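Local atomic coordinates of probable oxidoreductase (Mycobacterium abscessus, PDB entry 4EYE), a protein that probably acts as an oxidoreductase of the medium-chain, quinone oxidoreductase-like family. Residues Ile177-Val191 with Val200-Glu212. Numbering follows the deposited sequence.
Sequences IQIAKGMGAKVIAVV and VKSVGADIVLPLE
Bends at chi2 and chi3 (-55° and -66°) fold the Lys181 chain over the Gly204 carbonyl and bring NZ to the carboxylate of Asp206, a residue whose CG lies beside its own backbone N (chi1 -61°). The salt bridge runs from Lys181 NZ to the syn lone pair of Asp206 OD2 at 2.9 Å; a weaker bond reaches OD1. The same ammonium bonds Ala185 O, in the carbonyl plane. On its anti lone pair, OD2 takes a nearly straight bond from Val187 N (2.7 Å), so two donors grip one oxygen and fix the carboxylate across the start of strand 186-191. Val187 O in turn accepts from both Asp206 N and Ile207 N. Beyond it the strands pair in parallel, with Ala189 at the centre: its N gives to Ile207 O (2.8 Å) and its O accepts from Leu209 N. Val191 continues the pattern, N to Leu209 O and O from Leu211 N. On the face bearing Ala189 and Val191, Val200 CG1 presses tightly on Ala189 CB (3.5 Å) and also meets Ile177 CD1, while Val191 CG1 packs on Val200 CG2 (3.7 Å). Between the helices, Gln178 CG lies against Val203 CG1 (3.4 Å), and a water links Gln178 NE2 to Val203 O; OE1 also bonds Tyr144 OH and NE2 bonds Arg310 O. On the opposite face, Ile188 and Ile207 point the same way side by side, their CG2 atoms 4.1 Å apart. Gly204, with positive phi, closes helix 197-203 in a Schellman motif. Strand 186-191, helix 197-203 and strand 207-210 form a right-handed beta-alpha-beta unit of the Rossmann-type domain; strand 207-210 edges the six-stranded parallel sheet, strand 186-191 separates it from strand 162-165, and the preceding helix 171-182 packs beside helix 197-203.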
ATOM      1  N   ILE A 177      -3.735   4.220   9.448  1.00 16.72           N
ATOM      2  CA  ILE A 177      -4.040   4.068  10.861  1.00 17.02           C
ATOM      3  C   ILE A 177      -2.786   3.702  11.674  1.00 17.29           C
ATOM      4  O   ILE A 177      -2.493   4.346  12.692  1.00 17.47           O
ATOM      5  CB  ILE A 177      -5.105   2.967  11.135  1.00 17.11           C
ATOM      6  CG1 ILE A 177      -6.445   3.355  10.493  1.00 17.09           C
ATOM      7  CG2 ILE A 177      -5.361   2.793  12.655  1.00 17.43           C
ATOM      8  CD1 ILE A 177      -7.458   2.232  10.511  1.00 17.22           C
ATOM      9  N   GLN A 178      -2.092   2.639  11.270  1.00 17.35           N
ATOM     10  CA  GLN A 178      -1.048   2.092  12.122  1.00 17.71           C
ATOM     11  C   GLN A 178       0.122   3.065  12.185  1.00 17.95           C
ATOM     12  O   GLN A 178       0.701   3.270  13.255  1.00 18.83           O
ATOM     13  CB  GLN A 178      -0.553   0.741  11.598  1.00 17.61           C
ATOM     14  CG  GLN A 178      -1.558  -0.387  11.695  1.00 17.70           C
ATOM     15  CD  GLN A 178      -0.876  -1.714  11.497  1.00 17.66           C
ATOM     16  OE1 GLN A 178      -0.218  -1.943  10.453  1.00 17.44           O
ATOM     17  NE2 GLN A 178      -0.958  -2.569  12.482  1.00 17.78           N
ATOM     18  N   ILE A 179       0.451   3.694  11.072  1.00 17.80           N
ATOM     19  CA  ILE A 179       1.523   4.659  11.082  1.00 18.02           C
ATOM     20  C   ILE A 179       1.187   5.927  11.913  1.00 18.41           C
ATOM     21  O   ILE A 179       2.046   6.447  12.616  1.00 18.43           O
ATOM     22  CB  ILE A 179       1.995   5.044   9.684  1.00 17.76           C
ATOM     23  CG1 ILE A 179       2.579   3.799   8.981  1.00 17.62           C
ATOM     24  CG2 ILE A 179       3.034   6.193   9.780  1.00 17.83           C
ATOM     25  CD1 ILE A 179       2.915   3.944   7.517  1.00 17.39           C
ATOM     26  N   ALA A 180      -0.027   6.429  11.782  1.00 18.67           N
ATOM     27  CA  ALA A 180      -0.463   7.597  12.563  1.00 19.20           C
ATOM     28  C   ALA A 180      -0.387   7.278  14.074  1.00 19.99           C
ATOM     29  O   ALA A 180       0.136   8.081  14.865  1.00 20.17           O
ATOM     30  CB  ALA A 180      -1.885   8.004  12.170  1.00 19.03           C
ATOM     31  N   LYS A 181      -0.860   6.100  14.458  1.00 20.61           N
ATOM     32  CA  LYS A 181      -0.818   5.681  15.877  1.00 21.58           C
ATOM     33  C   LYS A 181       0.632   5.556  16.299  1.00 21.86           C
ATOM     34  O   LYS A 181       1.024   6.035  17.359  1.00 22.02           O
ATOM     35  CB  LYS A 181      -1.561   4.363  16.106  1.00 21.93           C
ATOM     36  CG  LYS A 181      -3.064   4.434  15.974  1.00 22.29           C
ATOM     37  CD  LYS A 181      -3.719   5.488  16.861  1.00 23.07           C
ATOM     38  CE  LYS A 181      -3.597   5.213  18.358  1.00 23.93           C
ATOM     39  NZ  LYS A 181      -3.929   6.480  19.098  1.00 24.89           N
ATOM     40  N   GLY A 182       1.441   4.982  15.411  1.00 21.70           N
ATOM     41  CA  GLY A 182       2.865   4.861  15.641  1.00 21.92           C
ATOM     42  C   GLY A 182       3.551   6.198  15.856  1.00 22.35           C
ATOM     43  O   GLY A 182       4.508   6.274  16.605  1.00 22.64           O
ATOM     44  N   MET A 183       3.063   7.242  15.176  1.00 22.34           N
ATOM     45  CA  MET A 183       3.636   8.574  15.306  1.00 22.86           C
ATOM     46  C   MET A 183       3.016   9.414  16.436  1.00 23.58           C
ATOM     47  O   MET A 183       3.245  10.617  16.514  1.00 24.15           O
ATOM     48  CB  MET A 183       3.534   9.328  13.985  1.00 22.29           C
ATOM     49  CG  MET A 183       4.431   8.761  12.904  1.00 21.84           C
ATOM     50  SD  MET A 183       4.188   9.597  11.336  1.00 21.36           S
ATOM     51  CE  MET A 183       5.621   8.999  10.462  1.00 21.03           C
ATOM     52  N   GLY A 184       2.211   8.799  17.285  1.00 24.45           N
ATOM     53  CA  GLY A 184       1.611   9.525  18.439  1.00 25.23           C
ATOM     54  C   GLY A 184       0.353  10.335  18.117  1.00 25.41           C
ATOM     55  O   GLY A 184      -0.017  11.220  18.900  1.00 25.53           O
ATOM     56  N   ALA A 185      -0.315  10.037  16.993  1.00 24.65           N
ATOM     57  CA  ALA A 185      -1.577  10.687  16.657  1.00 25.12           C
ATOM     58  C   ALA A 185      -2.797   9.952  17.237  1.00 25.56           C
ATOM     59  O   ALA A 185      -2.750   8.774  17.560  1.00 26.41           O
ATOM     60  CB  ALA A 185      -1.763  10.841  15.146  1.00 24.27           C
ATOM     61  N   LYS A 186      -3.899  10.675  17.320  1.00 25.94           N
ATOM     62  CA  LYS A 186      -5.218  10.072  17.522  1.00 26.10           C
ATOM     63  C   LYS A 186      -5.863   9.883  16.169  1.00 24.85           C
ATOM     64  O   LYS A 186      -5.703  10.729  15.292  1.00 24.09           O
ATOM     65  CB  LYS A 186      -6.086  10.973  18.397  1.00 27.96           C
ATOM     66  CG  LYS A 186      -7.487  10.414  18.716  1.00 29.61           C
ATOM     67  CD  LYS A 186      -8.284  11.275  19.742  1.00 31.53           C
ATOM     68  CE  LYS A 186      -9.729  10.748  19.899  1.00 32.61           C
ATOM     69  NZ  LYS A 186     -10.454  11.313  21.084  1.00 35.11           N
ATOM     70  N   VAL A 187      -6.547   8.752  16.008  1.00 23.76           N
ATOM     71  CA  VAL A 187      -7.111   8.360  14.747  1.00 23.25           C
ATOM     72  C   VAL A 187      -8.618   8.142  14.865  1.00 23.25           C
ATOM     73  O   VAL A 187      -9.094   7.333  15.661  1.00 23.41           O
ATOM     74  CB  VAL A 187      -6.465   7.060  14.165  1.00 22.78           C
ATOM     75  CG1 VAL A 187      -7.198   6.642  12.902  1.00 22.31           C
ATOM     76  CG2 VAL A 187      -4.983   7.253  13.842  1.00 22.18           C
ATOM     77  N   ILE A 188      -9.352   8.883  14.046  1.00 23.01           N
ATOM     78  CA  ILE A 188     -10.760   8.624  13.802  1.00 23.25           C
ATOM     79  C   ILE A 188     -10.815   7.983  12.422  1.00 23.13           C
ATOM     80  O   ILE A 188     -10.255   8.546  11.477  1.00 22.48           O
ATOM     81  CB  ILE A 188     -11.594   9.928  13.812  1.00 23.17           C
ATOM     82  CG1 ILE A 188     -11.562  10.584  15.196  1.00 23.52           C
ATOM     83  CG2 ILE A 188     -13.064   9.631  13.514  1.00 23.22           C
ATOM     84  CD1 ILE A 188     -12.012  12.037  15.200  1.00 23.46           C
ATOM     85  N   ALA A 189     -11.454   6.821  12.320  1.00 23.48           N
ATOM     86  CA  ALA A 189     -11.582   6.107  11.072  1.00 24.02           C
ATOM     87  C   ALA A 189     -13.029   6.088  10.618  1.00 25.43           C
ATOM     88  O   ALA A 189     -13.941   5.851  11.440  1.00 26.49           O
ATOM     89  CB  ALA A 189     -11.085   4.691  11.259  1.00 23.63           C
ATOM     90  N   VAL A 190     -13.250   6.337   9.331  1.00 25.93           N
ATOM     91  CA  VAL A 190     -14.577   6.166   8.724  1.00 26.96           C
ATOM     92  C   VAL A 190     -14.528   4.977   7.780  1.00 27.08           C
ATOM     93  O   VAL A 190     -13.568   4.844   7.012  1.00 25.82           O
ATOM     94  CB  VAL A 190     -15.022   7.408   7.963  1.00 27.47           C
ATOM     95  CG1 VAL A 190     -16.389   7.169   7.307  1.00 28.44           C
ATOM     96  CG2 VAL A 190     -15.130   8.580   8.939  1.00 28.20           C
ATOM     97  N   VAL A 191     -15.506   4.084   7.900  1.00 27.96           N
ATOM     98  CA  VAL A 191     -15.584   2.909   7.043  1.00 29.34           C
ATOM     99  C   VAL A 191     -16.808   2.979   6.130  1.00 32.21           C
ATOM    100  O   VAL A 191     -17.920   3.183   6.599  1.00 31.97           O
ATOM    101  CB  VAL A 191     -15.638   1.593   7.850  1.00 29.10           C
ATOM    102  CG1 VAL A 191     -14.318   1.358   8.610  1.00 28.91           C
ATOM    103  CG2 VAL A 191     -16.854   1.538   8.779  1.00 29.76           C
ATOM    104  N   VAL A 200     -11.137  -2.572  11.808  1.00 24.34           N
ATOM    105  CA  VAL A 200     -10.538  -1.246  11.908  1.00 24.47           C
ATOM    106  C   VAL A 200     -10.224  -0.869  13.336  1.00 25.34           C
ATOM    107  O   VAL A 200      -9.123  -0.355  13.628  1.00 24.19           O
ATOM    108  CB  VAL A 200     -11.412  -0.195  11.169  1.00 24.61           C
ATOM    109  CG1 VAL A 200     -11.051   1.211  11.591  1.00 24.57           C
ATOM    110  CG2 VAL A 200     -11.230  -0.393   9.662  1.00 24.02           C
ATOM    111  N   LYS A 201     -11.172  -1.144  14.250  1.00 26.79           N
ATOM    112  CA  LYS A 201     -10.886  -0.964  15.670  1.00 28.46           C
ATOM    113  C   LYS A 201      -9.641  -1.771  16.077  1.00 27.81           C
ATOM    114  O   LYS A 201      -8.767  -1.255  16.750  1.00 28.03           O
ATOM    115  CB  LYS A 201     -12.122  -1.349  16.529  1.00 30.95           C
ATOM    116  CG  LYS A 201     -12.043  -0.841  17.947  1.00 33.32           C
ATOM    117  CD  LYS A 201     -12.093   0.688  18.078  1.00 34.48           C
ATOM    118  CE  LYS A 201     -11.831   1.121  19.528  1.00 36.83           C
ATOM    119  NZ  LYS A 201     -11.582   2.602  19.608  1.00 37.60           N
ATOM    120  N   SER A 202      -9.546  -3.035  15.658  1.00 27.98           N
ATOM    121  CA  SER A 202      -8.403  -3.863  16.047  1.00 27.91           C
ATOM    122  C   SER A 202      -7.066  -3.321  15.497  1.00 27.33           C
ATOM    123  O   SER A 202      -6.005  -3.572  16.064  1.00 27.09           O
ATOM    124  CB  SER A 202      -8.584  -5.314  15.589  1.00 28.84           C
ATOM    125  OG  SER A 202      -8.311  -5.460  14.187  1.00 28.99           O
ATOM    126  N   VAL A 203      -7.098  -2.600  14.383  1.00 26.02           N
ATOM    127  CA  VAL A 203      -5.856  -2.060  13.813  1.00 25.58           C
ATOM    128  C   VAL A 203      -5.347  -0.860  14.643  1.00 25.78           C
ATOM    129  O   VAL A 203      -4.172  -0.456  14.538  1.00 25.69           O
ATOM    130  CB  VAL A 203      -6.086  -1.662  12.326  1.00 25.11           C
ATOM    131  CG1 VAL A 203      -4.860  -0.974  11.776  1.00 24.68           C
ATOM    132  CG2 VAL A 203      -6.403  -2.912  11.509  1.00 25.26           C
ATOM    133  N   GLY A 204      -6.241  -0.280  15.437  1.00 26.27           N
ATOM    134  CA  GLY A 204      -5.879   0.777  16.396  1.00 26.48           C
ATOM    135  C   GLY A 204      -6.537   2.129  16.231  1.00 26.26           C
ATOM    136  O   GLY A 204      -6.104   3.083  16.848  1.00 28.08           O
ATOM    137  N   ALA A 205      -7.599   2.227  15.448  1.00 26.06           N
ATOM    138  CA  ALA A 205      -8.400   3.448  15.378  1.00 26.20           C
ATOM    139  C   ALA A 205      -8.986   3.733  16.761  1.00 27.60           C
ATOM    140  O   ALA A 205      -9.483   2.821  17.419  1.00 27.56           O
ATOM    141  CB  ALA A 205      -9.534   3.318  14.370  1.00 25.29           C
ATOM    142  N   ASP A 206      -8.927   4.994  17.181  1.00 27.72           N
ATOM    143  CA  ASP A 206      -9.495   5.385  18.470  1.00 28.86           C
ATOM    144  C   ASP A 206     -11.029   5.468  18.425  1.00 29.54           C
ATOM    145  O   ASP A 206     -11.699   5.118  19.372  1.00 29.01           O
ATOM    146  CB  ASP A 206      -8.889   6.716  18.913  1.00 28.88           C
ATOM    147  CG  ASP A 206      -7.391   6.635  19.085  1.00 29.18           C
ATOM    148  OD1 ASP A 206      -6.950   6.039  20.086  1.00 30.05           O
ATOM    149  OD2 ASP A 206      -6.640   7.151  18.224  1.00 28.52           O
ATOM    150  N   ILE A 207     -11.568   5.932  17.300  1.00 30.52           N
ATOM    151  CA  ILE A 207     -13.010   6.059  17.120  1.00 31.54           C
ATOM    152  C   ILE A 207     -13.275   5.570  15.701  1.00 31.81           C
ATOM    153  O   ILE A 207     -12.542   5.956  14.768  1.00 29.62           O
ATOM    154  CB  ILE A 207     -13.475   7.527  17.243  1.00 32.31           C
ATOM    155  CG1 ILE A 207     -13.508   7.986  18.715  1.00 34.23           C
ATOM    156  CG2 ILE A 207     -14.860   7.694  16.631  1.00 33.36           C
ATOM    157  CD1 ILE A 207     -12.494   9.057  19.083  1.00 35.08           C
ATOM    158  N   VAL A 208     -14.240   4.663  15.557  1.00 30.92           N
ATOM    159  CA  VAL A 208     -14.673   4.242  14.243  1.00 31.14           C
ATOM    160  C   VAL A 208     -16.091   4.748  13.994  1.00 31.77           C
ATOM    161  O   VAL A 208     -16.915   4.712  14.878  1.00 32.54           O
ATOM    162  CB  VAL A 208     -14.603   2.716  14.081  1.00 30.97           C
ATOM    163  CG1 VAL A 208     -14.992   2.327  12.664  1.00 30.64           C
ATOM    164  CG2 VAL A 208     -13.203   2.230  14.406  1.00 31.39           C
ATOM    165  N   LEU A 209     -16.343   5.238  12.785  1.00 32.36           N
ATOM    166  CA  LEU A 209     -17.634   5.786  12.397  1.00 32.61           C
ATOM    167  C   LEU A 209     -18.026   5.265  11.035  1.00 32.69           C
ATOM    168  O   LEU A 209     -17.161   5.106  10.168  1.00 30.96           O
ATOM    169  CB  LEU A 209     -17.576   7.312  12.330  1.00 33.59           C
ATOM    170  CG  LEU A 209     -17.478   8.027  13.667  1.00 34.61           C
ATOM    171  CD1 LEU A 209     -17.084   9.470  13.407  1.00 35.06           C
ATOM    172  CD2 LEU A 209     -18.801   7.910  14.418  1.00 35.72           C
ATOM    173  N   PRO A 210     -19.337   5.007  10.827  1.00 33.52           N
ATOM    174  CA  PRO A 210     -19.785   4.534   9.532  1.00 33.77           C
ATOM    175  C   PRO A 210     -19.974   5.702   8.559  1.00 34.81           C
ATOM    176  O   PRO A 210     -20.274   6.809   8.973  1.00 34.46           O
ATOM    177  CB  PRO A 210     -21.109   3.843   9.853  1.00 35.02           C
ATOM    178  CG  PRO A 210     -21.630   4.570  11.045  1.00 35.00           C
ATOM    179  CD  PRO A 210     -20.429   5.048  11.814  1.00 34.12           C
ATOM    180  N   LEU A 211     -19.757   5.463   7.276  1.00 36.03           N
ATOM    181  CA  LEU A 211     -19.970   6.497   6.276  1.00 38.90           C
ATOM    182  C   LEU A 211     -21.445   6.500   5.936  1.00 40.21           C
ATOM    183  O   LEU A 211     -21.876   5.750   5.078  1.00 40.23           O
ATOM    184  CB  LEU A 211     -19.141   6.231   5.016  1.00 39.69           C
ATOM    185  CG  LEU A 211     -19.272   7.295   3.911  1.00 41.01           C
ATOM    186  CD1 LEU A 211     -18.416   8.523   4.228  1.00 40.34           C
ATOM    187  CD2 LEU A 211     -18.905   6.710   2.540  1.00 42.67           C
ATOM    188  N   GLU A 212     -22.209   7.299   6.673  1.00 43.20           N
ATOM    189  CA  GLU A 212     -23.657   7.451   6.480  1.00 44.16           C
ATOM    190  C   GLU A 212     -23.991   8.929   6.559  1.00 44.34           C
ATOM    191  O   GLU A 212     -23.131   9.715   6.915  1.00 42.75           O
ATOM    192  CB  GLU A 212     -24.417   6.718   7.592  1.00 44.96           C
ATOM    193  CG  GLU A 212     -24.442   5.203   7.399  1.00 46.79           C
ATOM    194  CD  GLU A 212     -24.723   4.430   8.676  1.00 45.31           C
ATOM    195  OE1 GLU A 212     -25.037   5.071   9.692  1.00 42.98           O
ATOM    196  OE2 GLU A 212     -24.602   3.183   8.645  1.00 47.03           O
TER
HETATM  197  O   HOH W   1      -2.148  -2.762  14.984  1.00 27.94           O